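Local structure of proteinase K (Serratia sp., 2B6N) at residues I114-K118 with A145-I151. The protein binds calcium and, as a proteinase K-like subtilase from a cold-adapted Serratia species, probably hydrolyses peptide bonds in proteins as a serine endopeptidase. Coordinates in Å, arbitrary orientation, origin at the centre of the assembly. Numbering follows the deposited sequence.
Sequences INWVK and AAVAAGI
Lys-118, Ala-146 and Ile-151 carry most of this contact between helix 107-120 and the C-terminal end of helix 137-148 with the turn after it. Residues 114-118 are a regular helical turn, with Lys-118 N hydrogen-bonded to Ile-114 O (3.1 Å). Gly-150, with phi 106°, closes helix 137-148 in a Schellman motif: Gly-150 N donates a hydrogen bond to Val-147 O (2.9 Å), and Ile-151 N a weak one to Ala-146 O (3.3 Å). The backbones come very close, with 4.8 Å between Lys-118 CA and Ala-146 CA. The small Ala-146 permits this. Its CB lies 3.9 Å from Lys-118 CB and 4.0 Å from Ile-114 CG2. Lys-118 (ttpt) lays its aliphatic chain along the second helix. Its CG is 3.7 Å from Ala-149 CB, and its CD 3.9 Å from Ala-145 O. After the turn, Ile-151 points back. Its CD1 sits 3.8 Å from Lys-118 CA, and its CG2 4.1 Å from Val-117 CG1. Both helices pack on the parallel sheet of the subtilisin-like fold, where helix 137-148 forms the beta-alpha-beta crossover between strands 125-129 and 152-156. Ile-114 and Ala-146 both touch Phe-153. No hydrogen bond or salt bridge links the segments, so the contact rests mainly on close apolar fit, with the lysine methylenes at its edge.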
loop_
_atom_site.group_PDB
_atom_site.type_symbol
_atom_site.label_atom_id
_atom_site.label_comp_id
_atom_site.label_asym_id
_atom_site.label_seq_id
_atom_site.Cartn_x
_atom_site.Cartn_y
_atom_site.Cartn_z
ATOM N N ILE A 114 13.294 -2.212 -5.985
ATOM C CA ILE A 114 13.537 -1.519 -4.705
ATOM C C ILE A 114 14.689 -0.526 -4.888
ATOM O O ILE A 114 14.576 0.653 -4.523
ATOM C CB ILE A 114 13.892 -2.516 -3.582
ATOM C CG1 ILE A 114 12.707 -3.448 -3.282
ATOM C CG2 ILE A 114 14.291 -1.765 -2.305
ATOM C CD1 ILE A 114 13.079 -4.733 -2.507
ATOM N N ASN A 115 15.791 -1.012 -5.458
ATOM C CA ASN A 115 16.966 -0.184 -5.663
ATOM C C ASN A 115 16.625 0.970 -6.579
ATOM O O ASN A 115 17.071 2.090 -6.346
ATOM C CB ASN A 115 18.144 -0.988 -6.223
ATOM C CG ASN A 115 18.726 -1.982 -5.213
ATOM O OD1 ASN A 115 18.545 -1.850 -4.000
ATOM N ND2 ASN A 115 19.450 -2.975 -5.720
ATOM N N TRP A 116 15.829 0.699 -7.617
ATOM C CA TRP A 116 15.428 1.749 -8.557
ATOM C C TRP A 116 14.750 2.900 -7.825
ATOM O O TRP A 116 15.084 4.061 -8.064
ATOM C CB TRP A 116 14.540 1.220 -9.706
ATOM C CG TRP A 116 14.314 2.273 -10.773
ATOM C CD1 TRP A 116 15.085 2.506 -11.879
ATOM C CD2 TRP A 116 13.289 3.263 -10.782
ATOM N NE1 TRP A 116 14.580 3.560 -12.600
ATOM C CE2 TRP A 116 13.481 4.054 -11.942
ATOM C CE3 TRP A 116 12.216 3.560 -9.927
ATOM C CZ2 TRP A 116 12.637 5.117 -12.271
ATOM C CZ3 TRP A 116 11.366 4.620 -10.262
ATOM C CH2 TRP A 116 11.590 5.383 -11.424
ATOM N N VAL A 117 13.796 2.581 -6.947
ATOM C CA VAL A 117 13.124 3.621 -6.134
ATOM C C VAL A 117 14.137 4.405 -5.284
ATOM O O VAL A 117 14.113 5.645 -5.282
ATOM C CB VAL A 117 11.987 3.037 -5.240
ATOM C CG1 VAL A 117 11.373 4.134 -4.326
ATOM C CG2 VAL A 117 10.886 2.401 -6.117
ATOM N N LYS A 118 15.004 3.681 -4.564
ATOM C CA LYS A 118 16.073 4.295 -3.757
ATOM C C LYS A 118 16.890 5.304 -4.576
ATOM O O LYS A 118 17.153 6.424 -4.121
ATOM C CB LYS A 118 17.006 3.221 -3.175
ATOM C CG LYS A 118 18.171 3.799 -2.353
ATOM C CD LYS A 118 19.016 2.706 -1.759
ATOM C CE LYS A 118 19.884 2.024 -2.812
ATOM N NZ LYS A 118 20.624 0.868 -2.211
ATOM N N ALA A 145 17.833 -0.541 3.267
ATOM C CA ALA A 145 18.694 0.467 2.655
ATOM C C ALA A 145 17.903 1.599 1.989
ATOM O O ALA A 145 18.279 2.773 2.118
ATOM C CB ALA A 145 19.686 -0.185 1.635
ATOM N N ALA A 146 16.813 1.264 1.277
ATOM C CA ALA A 146 15.980 2.301 0.634
ATOM C C ALA A 146 15.317 3.200 1.678
ATOM O O ALA A 146 15.194 4.412 1.479
ATOM C CB ALA A 146 14.918 1.667 -0.294
ATOM N N VAL A 147 14.910 2.595 2.794
ATOM C CA VAL A 147 14.334 3.336 3.917
ATOM C C VAL A 147 15.389 4.249 4.566
ATOM O O VAL A 147 15.100 5.407 4.862
ATOM C CB VAL A 147 13.667 2.397 4.954
ATOM C CG1 VAL A 147 13.193 3.179 6.169
ATOM C CG2 VAL A 147 12.461 1.675 4.293
ATOM N N ALA A 148 16.599 3.722 4.770
ATOM C CA ALA A 148 17.702 4.528 5.313
ATOM C C ALA A 148 18.044 5.698 4.380
ATOM O O ALA A 148 18.580 6.720 4.826
ATOM C CB ALA A 148 18.921 3.670 5.592
ATOM N N ALA A 149 17.697 5.558 3.103
ATOM C CA ALA A 149 17.893 6.601 2.097
ATOM C C ALA A 149 16.746 7.614 2.044
ATOM O O ALA A 149 16.770 8.544 1.238
ATOM C CB ALA A 149 18.134 5.966 0.704
ATOM N N GLY A 150 15.739 7.429 2.896
ATOM C CA GLY A 150 14.688 8.429 3.081
ATOM C C GLY A 150 13.321 8.143 2.485
ATOM O O GLY A 150 12.473 9.027 2.458
ATOM N N ILE A 151 13.100 6.924 2.003
ATOM C CA ILE A 151 11.804 6.577 1.397
ATOM C C ILE A 151 11.060 5.646 2.333
ATOM O O ILE A 151 11.570 4.591 2.701
ATOM C CB ILE A 151 11.953 5.924 -0.012
ATOM C CG1 ILE A 151 12.635 6.887 -1.000
ATOM C CG2 ILE A 151 10.601 5.487 -0.567
ATOM C CD1 ILE A 151 14.076 6.506 -1.339
#